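Local coordinates for protein intradiol ring-cleavage dioxygenase (Streptomyces sp. SirexAA-E, PDB 4ILV) that probably cleaves catechol-type aromatic rings between their two hydroxyl-bearing carbons, using molecular oxygen and a bound ferric ion, at residues G42-K46 with Y95-G99; T145-P150 with F161-M167; T53-S58 with T115-I119; D34-D38 with F180-L184. All coordinates share one frame; numbering follows the deposited sequence. Where two conformers were deposited one is given.

Contact 1: G42-K46 with Y95-G99; sequences GPYFK and YDMTG. With FE (Fe (III) ion), chain C.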
loop_
_atom_site.group_PDB
_atom_site.type_symbol
_atom_site.label_atom_id
_atom_site.label_comp_id
_atom_site.label_asym_id
_atom_site.label_seq_id
_atom_site.Cartn_x
_atom_site.Cartn_y
_atom_site.Cartn_z
ATOM N N GLY A 42 -5.614 10.119 6.688
ATOM C CA GLY A 42 -4.581 11.138 6.712
ATOM C C GLY A 42 -4.978 12.309 5.833
ATOM O O GLY A 42 -5.856 12.173 4.974
ATOM N N PRO A 43 -4.346 13.476 6.051
ATOM C CA PRO A 43 -4.693 14.682 5.295
ATOM C C PRO A 43 -4.268 14.618 3.828
ATOM O O PRO A 43 -4.787 15.388 3.026
ATOM C CB PRO A 43 -3.932 15.793 6.036
ATOM C CG PRO A 43 -2.795 15.099 6.693
ATOM C CD PRO A 43 -3.307 13.736 7.063
ATOM N N TYR A 44 -3.370 13.697 3.480
ATOM C CA TYR A 44 -2.723 13.719 2.163
ATOM C C TYR A 44 -3.356 12.839 1.080
ATOM O O TYR A 44 -2.768 12.630 0.020
ATOM C CB TYR A 44 -1.227 13.436 2.312
ATOM C CG TYR A 44 -0.567 14.407 3.260
ATOM C CD1 TYR A 44 -0.863 15.765 3.207
ATOM C CD2 TYR A 44 0.305 13.966 4.251
ATOM C CE1 TYR A 44 -0.286 16.660 4.088
ATOM C CE2 TYR A 44 0.892 14.861 5.141
ATOM C CZ TYR A 44 0.591 16.203 5.054
ATOM O OH TYR A 44 1.167 17.097 5.934
ATOM N N PHE A 45 -4.540 12.307 1.345
ATOM C CA PHE A 45 -5.264 11.587 0.306
ATOM C C PHE A 45 -5.837 12.551 -0.738
ATOM O O PHE A 45 -6.268 13.652 -0.408
ATOM C CB PHE A 45 -6.393 10.738 0.905
ATOM C CG PHE A 45 -7.258 10.066 -0.129
ATOM C CD1 PHE A 45 -6.776 8.992 -0.869
ATOM C CD2 PHE A 45 -8.554 10.511 -0.366
ATOM C CE1 PHE A 45 -7.579 8.366 -1.822
ATOM C CE2 PHE A 45 -9.361 9.891 -1.322
ATOM C CZ PHE A 45 -8.870 8.816 -2.049
ATOM N N LYS A 46 -5.839 12.126 -1.996
ATOM C CA LYS A 46 -6.510 12.861 -3.061
ATOM C C LYS A 46 -7.367 11.874 -3.850
ATOM O O LYS A 46 -6.866 10.852 -4.330
ATOM C CB LYS A 46 -5.500 13.539 -3.990
ATOM C CG LYS A 46 -4.827 14.756 -3.381
ATOM C CD LYS A 46 -3.921 15.478 -4.383
ATOM C CE LYS A 46 -4.707 16.112 -5.518
ATOM N NZ LYS A 46 -3.798 16.856 -6.449
ATOM N N TYR A 95 4.450 14.409 -0.007
ATOM C CA TYR A 95 3.288 13.973 -0.786
ATOM C C TYR A 95 2.999 15.022 -1.855
ATOM O O TYR A 95 3.216 16.218 -1.640
ATOM C CB TYR A 95 2.037 13.807 0.092
ATOM C CG TYR A 95 2.078 12.629 1.046
ATOM C CD1 TYR A 95 1.471 11.413 0.707
ATOM C CD2 TYR A 95 2.710 12.726 2.280
ATOM C CE1 TYR A 95 1.506 10.324 1.576
ATOM C CE2 TYR A 95 2.740 11.638 3.165
ATOM C CZ TYR A 95 2.144 10.437 2.801
ATOM O OH TYR A 95 2.172 9.348 3.658
ATOM N N ASP A 96 2.478 14.587 -2.996
ATOM C CA ASP A 96 2.146 15.525 -4.067
ATOM C C ASP A 96 0.709 16.001 -3.908
ATOM O O ASP A 96 -0.222 15.230 -4.119
ATOM C CB ASP A 96 2.365 14.860 -5.435
ATOM C CG ASP A 96 2.139 15.815 -6.608
ATOM O OD1 ASP A 96 1.956 17.033 -6.403
ATOM O OD2 ASP A 96 2.157 15.330 -7.755
ATOM N N MET A 97 0.531 17.261 -3.511
ATOM C CA MET A 97 -0.812 17.820 -3.326
ATOM C C MET A 97 -1.334 18.571 -4.551
ATOM O O MET A 97 -2.528 18.842 -4.665
ATOM C CB MET A 97 -0.862 18.748 -2.104
ATOM C CG MET A 97 -0.610 18.053 -0.768
ATOM S SD MET A 97 -1.439 16.455 -0.562
ATOM C CE MET A 97 -3.172 16.888 -0.699
ATOM N N THR A 98 -0.437 18.924 -5.462
ATOM C CA THR A 98 -0.839 19.683 -6.638
ATOM C C THR A 98 -1.158 18.708 -7.771
ATOM O O THR A 98 -2.113 18.920 -8.524
ATOM C CB THR A 98 0.221 20.734 -7.044
ATOM O OG1 THR A 98 1.327 20.104 -7.693
ATOM C CG2 THR A 98 0.725 21.454 -5.809
ATOM N N GLY A 99 -0.347 17.657 -7.896
ATOM C CA GLY A 99 -0.614 16.598 -8.858
ATOM C C GLY A 99 -0.886 15.232 -8.246
ATOM O O GLY A 99 -1.367 15.118 -7.112
HETATM FE FE FE C . 1.136 9.393 5.413
#
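Lys46 reaches across to residues 95-99 and ends among their carbonyl groups. Its CB points toward that segment, and CG lies 3.8 Å from the methyl carbon CE of Met97. CD runs past the backbone of Asp96, 3.7 Å from Asp96 O. A bend about the CG-CD bond (chi3 67°) then turns CE and NZ toward the carbonyls of Met97 and Gly99. There NZ donates to Met97 O at 3.0 Å and to Gly99 O at 3.1 Å, in both cases from above the carbonyl plane, 69° out of it at Met97. This stretch of chain is held from within by Asp96 OD1, which accepts from Gly99 N in an Asx motif. A methionine in place of Lys46 has no donor for these carbonyls, and residues 97-99 would probably be freer to shift. Nearby, Tyr44 CB sits over the face of the Tyr95 ring, 3.9 Å from its centroid. The two ring planes differ by 29° and are slid apart, so overlap is slight, although Tyr44 CD2 approaches Tyr95 CD2 to 3.3 Å. Tyr95 OH binds the iron at 2.0 Å and, with Tyr124, His130 and His132, makes the two-tyrosine, two-histidine ferric site characteristic of intradiol dioxygenases.

Contact 2: T145-P150 with F161-M167; sequences TQLYFP and FDPALLM
Tyr148 meets the 161-167 segment with both its backbone and its ring. Its N donates to Leu165 O at 2.9 Å and its O accepts from Met167 N at 3.0 Å, the pair of bonds that bridges Tyr148 to Leu166. Phe161 turns an edge to the face of the Tyr148 ring, the planes 66° apart, with Phe161 CD1 3.7 Å from Tyr148 CG. Leu165 CB comes in at the edge of the same ring, 3.8 Å from Tyr148 CD2. An alanine at Tyr148 would leave the edge of Phe161 without its aromatic face and is likely to open a gap beside Leu165. The family belongs to the transthyretin clan, and this connection leads from 143-148, an outer strand of the antiparallel sheet, to 168-172 in the second sheet. At that crossing Met167 bends at its last torsion (chi3 -75°), which puts CE over the centre of the Phe149 ring, 3.4 Å from Phe149 CZ. Further out, Tyr148 OH hydrogen-bonds to Gln39 OE1, while Gln146 OE1 is held by Arg127 NH1 and the Gln146 side chain touches the iron ligands His130 and His132. Thr145 OG1, 3.4 Å from Leu165 CD2, bonds to Pro37 O.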
loop_
_atom_site.group_PDB
_atom_site.type_symbol
_atom_site.label_atom_id
_atom_site.label_comp_id
_atom_site.label_asym_id
_atom_site.label_seq_id
_atom_site.Cartn_x
_atom_site.Cartn_y
_atom_site.Cartn_z
ATOM N N THR A 145 -6.585 1.894 5.043
ATOM C CA THR A 145 -5.549 1.336 5.905
ATOM C C THR A 145 -4.148 1.728 5.462
ATOM O O THR A 145 -3.979 2.528 4.544
ATOM C CB THR A 145 -5.707 -0.216 6.027
ATOM O OG1 THR A 145 -4.843 -0.721 7.042
ATOM C CG2 THR A 145 -5.409 -0.919 4.712
ATOM N N GLN A 146 -3.141 1.178 6.128
ATOM C CA GLN A 146 -1.755 1.469 5.783
ATOM C C GLN A 146 -0.885 0.215 5.823
ATOM O O GLN A 146 -1.220 -0.759 6.502
ATOM C CB GLN A 146 -1.181 2.491 6.766
ATOM C CG GLN A 146 -1.960 3.776 6.825
ATOM C CD GLN A 146 -1.374 4.764 7.808
ATOM O OE1 GLN A 146 -0.169 4.752 8.080
ATOM N NE2 GLN A 146 -2.223 5.636 8.343
ATOM N N LEU A 147 0.237 0.249 5.113
ATOM C CA LEU A 147 1.210 -0.837 5.188
ATOM C C LEU A 147 2.518 -0.356 5.800
ATOM O O LEU A 147 2.994 0.735 5.474
ATOM C CB LEU A 147 1.473 -1.412 3.798
ATOM C CG LEU A 147 0.225 -1.818 3.008
ATOM C CD1 LEU A 147 0.621 -2.360 1.642
ATOM C CD2 LEU A 147 -0.640 -2.832 3.773
ATOM N N TYR A 148 3.107 -1.177 6.667
ATOM C CA TYR A 148 4.344 -0.807 7.362
ATOM C C TYR A 148 5.510 -1.692 6.955
ATOM O O TYR A 148 5.319 -2.733 6.323
ATOM C CB TYR A 148 4.162 -0.847 8.883
ATOM C CG TYR A 148 3.156 0.165 9.382
ATOM C CD1 TYR A 148 3.492 1.505 9.483
ATOM C CD2 TYR A 148 1.871 -0.218 9.742
ATOM C CE1 TYR A 148 2.584 2.441 9.935
ATOM C CE2 TYR A 148 0.950 0.715 10.194
ATOM C CZ TYR A 148 1.321 2.049 10.280
ATOM O OH TYR A 148 0.432 2.998 10.726
ATOM N N PHE A 149 6.712 -1.259 7.335
ATOM C CA PHE A 149 7.965 -1.894 6.956
ATOM C C PHE A 149 8.623 -2.534 8.158
ATOM O O PHE A 149 8.635 -1.943 9.238
ATOM C CB PHE A 149 8.926 -0.841 6.363
ATOM C CG PHE A 149 8.476 -0.319 5.036
ATOM C CD1 PHE A 149 9.090 -0.735 3.869
ATOM C CD2 PHE A 149 7.404 0.555 4.950
ATOM C CE1 PHE A 149 8.654 -0.275 2.633
ATOM C CE2 PHE A 149 6.967 1.030 3.719
ATOM C CZ PHE A 149 7.594 0.608 2.557
ATOM N N PRO A 150 9.198 -3.735 7.970
ATOM C CA PRO A 150 9.842 -4.450 9.071
ATOM C C PRO A 150 11.143 -3.779 9.478
ATOM O O PRO A 150 11.893 -3.316 8.621
ATOM C CB PRO A 150 10.134 -5.830 8.464
ATOM C CG PRO A 150 10.304 -5.563 7.006
ATOM C CD PRO A 150 9.305 -4.469 6.696
ATOM N N PHE A 161 1.458 2.681 14.578
ATOM C CA PHE A 161 2.019 1.451 14.039
ATOM C C PHE A 161 1.249 0.237 14.526
ATOM O O PHE A 161 0.838 0.186 15.678
ATOM C CB PHE A 161 3.496 1.308 14.420
ATOM C CG PHE A 161 4.062 -0.033 14.087
ATOM C CD1 PHE A 161 4.421 -0.336 12.786
ATOM C CD2 PHE A 161 4.196 -1.009 15.068
ATOM C CE1 PHE A 161 4.927 -1.584 12.465
ATOM C CE2 PHE A 161 4.701 -2.266 14.754
ATOM C CZ PHE A 161 5.065 -2.556 13.445
ATOM N N ASP A 162 1.044 -0.728 13.637
ATOM C CA ASP A 162 0.347 -1.968 13.973
ATOM C C ASP A 162 1.049 -3.131 13.280
ATOM O O ASP A 162 1.040 -3.216 12.052
ATOM C CB ASP A 162 -1.107 -1.885 13.502
ATOM C CG ASP A 162 -1.944 -3.108 13.900
ATOM O OD1 ASP A 162 -1.391 -4.108 14.408
ATOM O OD2 ASP A 162 -3.169 -3.070 13.656
ATOM N N PRO A 163 1.652 -4.043 14.061
ATOM C CA PRO A 163 2.377 -5.194 13.508
ATOM C C PRO A 163 1.520 -6.052 12.573
ATOM O O PRO A 163 2.079 -6.744 11.727
ATOM C CB PRO A 163 2.770 -5.994 14.753
ATOM C CG PRO A 163 1.880 -5.493 15.833
ATOM C CD PRO A 163 1.669 -4.052 15.530
ATOM N N ALA A 164 0.196 -6.012 12.711
ATOM C CA ALA A 164 -0.671 -6.760 11.793
ATOM C C ALA A 164 -0.631 -6.168 10.377
ATOM O O ALA A 164 -1.015 -6.821 9.413
ATOM C CB ALA A 164 -2.106 -6.801 12.309
ATOM N N LEU A 165 -0.149 -4.939 10.246
ATOM C CA LEU A 165 -0.092 -4.297 8.938
ATOM C C LEU A 165 1.332 -4.270 8.376
ATOM O O LEU A 165 1.617 -3.543 7.407
ATOM C CB LEU A 165 -0.674 -2.887 9.024
ATOM C CG LEU A 165 -2.162 -2.857 9.394
ATOM C CD1 LEU A 165 -2.586 -1.470 9.832
ATOM C CD2 LEU A 165 -3.022 -3.322 8.237
ATOM N N LEU A 166 2.220 -5.075 8.965
ATOM C CA LEU A 166 3.587 -5.216 8.447
ATOM C C LEU A 166 3.608 -6.019 7.157
ATOM O O LEU A 166 2.961 -7.059 7.050
ATOM C CB LEU A 166 4.489 -5.902 9.471
ATOM C CG LEU A 166 5.171 -5.049 10.547
ATOM C CD1 LEU A 166 5.797 -5.949 11.619
ATOM C CD2 LEU A 166 6.224 -4.118 9.954
ATOM N N MET A 167 4.316 -5.513 6.166
ATOM C CA MET A 167 4.701 -6.289 4.991
ATOM C C MET A 167 5.882 -7.170 5.363
ATOM O O MET A 167 6.613 -6.859 6.303
ATOM C CB MET A 167 5.174 -5.347 3.874
ATOM C CG MET A 167 4.097 -4.419 3.331
ATOM S SD MET A 167 4.727 -3.345 2.027
ATOM C CE MET A 167 5.669 -2.169 2.995
#

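Contact 3: T53-S58 with T115-I119; sequences TSLVTS and TLRTI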
loop_
_atom_site.group_PDB
_atom_site.type_symbol
_atom_site.label_atom_id
_atom_site.label_comp_id
_atom_site.label_asym_id
_atom_site.label_seq_id
_atom_site.Cartn_x
_atom_site.Cartn_y
_atom_site.Cartn_z
ATOM N N THR A 53 -0.320 0.536 -12.134
ATOM C CA THR A 53 0.304 -0.318 -11.121
ATOM C C THR A 53 1.728 0.145 -10.850
ATOM O O THR A 53 2.327 -0.228 -9.845
ATOM C CB THR A 53 0.379 -1.756 -11.576
ATOM O OG1 THR A 53 1.099 -1.802 -12.809
ATOM C CG2 THR A 53 -1.026 -2.332 -11.772
ATOM N N SER A 54 2.273 0.957 -11.762
ATOM C CA SER A 54 3.624 1.472 -11.585
ATOM C C SER A 54 3.612 2.971 -11.293
ATOM O O SER A 54 3.022 3.743 -12.042
ATOM C CB SER A 54 4.467 1.178 -12.823
ATOM O OG SER A 54 5.773 1.708 -12.682
ATOM N N LEU A 55 4.277 3.382 -10.218
ATOM C CA LEU A 55 4.295 4.789 -9.832
ATOM C C LEU A 55 5.620 5.441 -10.181
ATOM O O LEU A 55 5.803 6.630 -9.949
ATOM C CB LEU A 55 4.087 4.928 -8.322
ATOM C CG LEU A 55 2.827 4.281 -7.745
ATOM C CD1 LEU A 55 2.730 4.559 -6.258
ATOM C CD2 LEU A 55 1.568 4.772 -8.478
ATOM N N VAL A 56 6.559 4.661 -10.704
ATOM C CA VAL A 56 7.919 5.153 -10.889
ATOM C C VAL A 56 8.502 4.744 -12.223
ATOM O O VAL A 56 7.955 3.890 -12.913
ATOM C CB VAL A 56 8.864 4.630 -9.802
ATOM C CG1 VAL A 56 8.335 4.993 -8.421
ATOM C CG2 VAL A 56 9.034 3.108 -9.922
ATOM N N THR A 57 9.620 5.368 -12.579
ATOM C CA THR A 57 10.421 4.919 -13.707
ATOM C C THR A 57 11.837 4.630 -13.207
ATOM O O THR A 57 12.119 4.727 -12.008
ATOM C CB THR A 57 10.493 5.976 -14.831
ATOM O OG1 THR A 57 11.512 6.926 -14.527
ATOM C CG2 THR A 57 9.165 6.696 -14.994
ATOM N N SER A 58 12.721 4.271 -14.130
ATOM C CA SER A 58 14.130 4.066 -13.817
ATOM C C SER A 58 14.774 5.371 -13.348
ATOM O O SER A 58 15.727 5.361 -12.571
ATOM C CB SER A 58 14.857 3.541 -15.052
ATOM O OG SER A 58 14.111 2.495 -15.649
ATOM N N THR A 115 -0.010 -5.931 -7.827
ATOM C CA THR A 115 1.393 -5.545 -7.826
ATOM C C THR A 115 1.519 -4.035 -7.849
ATOM O O THR A 115 0.779 -3.358 -8.561
ATOM C CB THR A 115 2.143 -6.066 -9.056
ATOM O OG1 THR A 115 1.692 -7.384 -9.373
ATOM C CG2 THR A 115 3.619 -6.100 -8.770
ATOM N N LEU A 116 2.472 -3.518 -7.084
ATOM C CA LEU A 116 2.723 -2.078 -7.047
ATOM C C LEU A 116 4.206 -1.834 -7.194
ATOM O O LEU A 116 4.986 -2.241 -6.336
ATOM C CB LEU A 116 2.267 -1.482 -5.727
ATOM C CG LEU A 116 2.504 0.035 -5.618
ATOM C CD1 LEU A 116 1.548 0.782 -6.514
ATOM C CD2 LEU A 116 2.334 0.475 -4.189
ATOM N N ARG A 117 4.603 -1.198 -8.293
ATOM C CA ARG A 117 6.007 -0.841 -8.470
ATOM C C ARG A 117 6.213 0.602 -8.040
ATOM O O ARG A 117 5.584 1.510 -8.590
ATOM C CB ARG A 117 6.445 -1.008 -9.916
ATOM C CG ARG A 117 7.937 -0.740 -10.089
ATOM C CD ARG A 117 8.318 -0.602 -11.550
ATOM N NE ARG A 117 9.688 -0.115 -11.711
ATOM C CZ ARG A 117 10.162 0.388 -12.846
ATOM N NH1 ARG A 117 9.370 0.474 -13.910
ATOM N NH2 ARG A 117 11.420 0.815 -12.919
ATOM N N THR A 118 7.103 0.824 -7.079
ATOM C CA THR A 118 7.221 2.157 -6.487
ATOM C C THR A 118 8.644 2.354 -5.964
ATOM O O THR A 118 9.552 1.652 -6.396
ATOM C CB THR A 118 6.129 2.346 -5.380
ATOM O OG1 THR A 118 6.137 3.690 -4.889
ATOM C CG2 THR A 118 6.316 1.352 -4.212
ATOM N N ILE A 119 8.866 3.326 -5.082
ATOM C CA ILE A 119 10.143 3.384 -4.357
ATOM C C ILE A 119 9.836 3.393 -2.870
ATOM O O ILE A 119 8.699 3.635 -2.479
ATOM C CB ILE A 119 11.067 4.604 -4.767
ATOM C CG1 ILE A 119 10.279 5.905 -4.875
ATOM C CG2 ILE A 119 11.711 4.345 -6.128
ATOM C CD1 ILE A 119 9.904 6.548 -3.546
#
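Arg117, Val56 and Thr53 account for most of the surface buried where the 53-58 loop lies against strand 115-119. That strand lies at one edge of the mixed sheet in this transthyretin-clan fold, and the loop runs beside it in the same general direction, 38° apart end to end. A single bridge of parallel type joins them at Ser54 and Arg117. Before the bridge, Arg117 N donates to Thr53 O at 2.9 Å; after it, Leu55 N donates to Arg117 O at 2.8 Å, with an N-H...O angle of 176°. Thr53 adds contact through its side chain, its CB lying 3.4 Å from Thr115 O. On its other flank strand 115-119 hydrogen-bonds to strand 64-72, so the loop continues the sheet locally by this one bridge.

The Arg117 side chain leaves the strand with CG anti to its N (chi1 -176°) and stays extended as far as NE, so that it lies along the loop. Ser54 OG touches its CD at 3.6 Å, and the Val56 methyl CG2 sits over a face of the guanidinium, 3.7 Å from NE. The second Val56 branch serves the strand itself: CG1 rests 3.6 Å from Thr118 CA and reaches toward the Ile119 side chain. Beyond the valine, the guanidinium comes to the next peptide, where Arg117 NH2 is 3.8 Å from Thr57 C.

Contact 4: D34-D38 with F180-L184; sequences DPTPD and FDFVL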
loop_
_atom_site.group_PDB
_atom_site.type_symbol
_atom_site.label_atom_id
_atom_site.label_comp_id
_atom_site.label_asym_id
_atom_site.label_seq_id
_atom_site.Cartn_x
_atom_site.Cartn_y
_atom_site.Cartn_z
ATOM N N ASP A 34 -6.392 -11.025 8.457
ATOM C CA ASP A 34 -7.571 -11.854 8.676
ATOM C C ASP A 34 -8.371 -11.304 9.851
ATOM O O ASP A 34 -8.237 -11.804 10.973
ATOM C CB ASP A 34 -7.158 -13.320 8.937
ATOM C CG ASP A 34 -8.311 -14.312 8.766
ATOM O OD1 ASP A 34 -9.488 -13.895 8.823
ATOM O OD2 ASP A 34 -8.034 -15.513 8.544
ATOM N N PRO A 35 -9.173 -10.245 9.610
ATOM C CA PRO A 35 -9.196 -9.434 8.390
ATOM C C PRO A 35 -8.344 -8.188 8.562
ATOM O O PRO A 35 -8.186 -7.705 9.682
ATOM C CB PRO A 35 -10.662 -9.036 8.252
ATOM C CG PRO A 35 -11.157 -8.992 9.643
ATOM C CD PRO A 35 -10.357 -9.989 10.448
ATOM N N THR A 36 -7.822 -7.674 7.455
ATOM C CA THR A 36 -6.908 -6.535 7.471
ATOM C C THR A 36 -7.473 -5.348 8.253
ATOM O O THR A 36 -8.527 -4.828 7.902
ATOM C CB THR A 36 -6.589 -6.094 6.037
ATOM O OG1 THR A 36 -6.136 -7.229 5.286
ATOM C CG2 THR A 36 -5.516 -4.987 6.028
ATOM N N PRO A 37 -6.779 -4.938 9.333
ATOM C CA PRO A 37 -7.244 -3.833 10.177
ATOM C C PRO A 37 -7.292 -2.525 9.401
ATOM O O PRO A 37 -6.496 -2.322 8.481
ATOM C CB PRO A 37 -6.171 -3.749 11.264
ATOM C CG PRO A 37 -5.541 -5.084 11.287
ATOM C CD PRO A 37 -5.574 -5.580 9.881
ATOM N N ASP A 38 -8.206 -1.636 9.776
ATOM C CA ASP A 38 -8.289 -0.336 9.118
ATOM C C ASP A 38 -7.481 0.713 9.882
ATOM O O ASP A 38 -7.190 0.545 11.063
ATOM C CB ASP A 38 -9.744 0.119 8.984
ATOM C CG ASP A 38 -10.445 0.244 10.317
ATOM O OD1 ASP A 38 -10.798 -0.798 10.911
ATOM O OD2 ASP A 38 -10.638 1.389 10.770
ATOM N N PHE A 180 2.520 -8.710 0.947
ATOM C CA PHE A 180 1.407 -8.460 1.855
ATOM C C PHE A 180 0.109 -8.969 1.254
ATOM O O PHE A 180 -0.177 -8.710 0.089
ATOM C CB PHE A 180 1.269 -6.963 2.188
ATOM C CG PHE A 180 0.220 -6.674 3.244
ATOM C CD1 PHE A 180 0.538 -6.740 4.597
ATOM C CD2 PHE A 180 -1.086 -6.355 2.880
ATOM C CE1 PHE A 180 -0.429 -6.488 5.567
ATOM C CE2 PHE A 180 -2.060 -6.091 3.843
ATOM C CZ PHE A 180 -1.735 -6.164 5.185
ATOM N N ASP A 181 -0.667 -9.704 2.048
ATOM C CA ASP A 181 -1.984 -10.150 1.628
ATOM C C ASP A 181 -3.093 -9.432 2.396
ATOM O O ASP A 181 -3.029 -9.308 3.623
ATOM C CB ASP A 181 -2.123 -11.676 1.826
ATOM C CG ASP A 181 -1.282 -12.478 0.836
ATOM O OD1 ASP A 181 -0.853 -11.918 -0.205
ATOM O OD2 ASP A 181 -1.039 -13.679 1.095
ATOM N N PHE A 182 -4.128 -8.998 1.681
ATOM C CA PHE A 182 -5.294 -8.401 2.323
ATOM C C PHE A 182 -6.331 -9.490 2.582
ATOM O O PHE A 182 -6.478 -10.422 1.786
ATOM C CB PHE A 182 -5.944 -7.336 1.437
ATOM C CG PHE A 182 -5.057 -6.150 1.141
ATOM C CD1 PHE A 182 -4.080 -6.220 0.161
ATOM C CD2 PHE A 182 -5.233 -4.953 1.820
ATOM C CE1 PHE A 182 -3.278 -5.114 -0.124
ATOM C CE2 PHE A 182 -4.431 -3.842 1.536
ATOM C CZ PHE A 182 -3.455 -3.929 0.570
ATOM N N VAL A 183 -7.046 -9.367 3.695
ATOM C CA VAL A 183 -8.229 -10.186 3.939
ATOM C C VAL A 183 -9.377 -9.224 4.232
ATOM O O VAL A 183 -9.327 -8.473 5.204
ATOM C CB VAL A 183 -8.015 -11.134 5.114
ATOM C CG1 VAL A 183 -9.289 -11.944 5.386
ATOM C CG2 VAL A 183 -6.869 -12.066 4.812
ATOM N N LEU A 184 -10.373 -9.206 3.353
ATOM C CA LEU A 184 -11.514 -8.319 3.492
ATOM C C LEU A 184 -12.736 -9.080 3.994
ATOM O O LEU A 184 -12.909 -10.263 3.696
ATOM C CB LEU A 184 -11.861 -7.689 2.147
ATOM C CG LEU A 184 -10.736 -6.961 1.421
ATOM C CD1 LEU A 184 -11.261 -6.392 0.109
ATOM C CD2 LEU A 184 -10.161 -5.878 2.302
HETATM O O HOH W 1 -10.624 -5.934 5.914
HETATM O O HOH W 2 -4.080 -8.619 6.017
#
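Thr36 and Val183 share two direct hydrogen bonds. Thr36 N donates to Val183 O at 2.8 Å, lying in the carbonyl plane. In return Val183 N donates to Thr36 OG1, also at 2.8 Å and nearly straight at 166°, so a hydroxyl takes the place that a backbone carbonyl would fill in a regular strand pair. The threonine torsion allows this: at chi1 -53° OG1 stands beside its own N, and both groups face Val183.

Water adds a second set of bonds. One molecule donates to both Thr36 O and Val183 O, 2.9 Å from the latter. Another links Thr36 OG1 with Asp181 O, donating to that carbonyl at 2.7 Å.

Among the apolar contacts, Val183 CB packs 3.7 Å from Asp34 CA, and Pro35 CB, after a cis peptide bond, lies 4.3 Å from Val183 CG1. The Thr36 methyl CG2 approaches the edge of the Phe180 ring, 4.0 Å from CZ. Phe180 and Phe182 also hydrogen-bond through their backbones to strand 64-72, which ties the first modelled residues to the mixed sheet. Because a hydroxyl, not a backbone carbonyl, meets Val183 N, the link is local and does not extend that sheet.

Overall arrangement
Contact 1 supplies one iron ligand directly, and contact 2 approaches the same metal from another part of the fold, where the Gln146 side chain comes to about 6 Å of the ion; the centres of these two contacts are 21 Å apart. Contact 2 also touches contact 4, their centres 11 Å apart: Leu147 CD2 packs 3.6 Å from Phe180 CE2. Contact 3 is more remote, the Leu55 side chain coming no nearer to the iron than about 13 Å. It meets the same mixed sheet as contact 4, yet their centres are 22 Å apart. Along the chain, contacts 1 and 3 interleave, and contact 4 spans all the others.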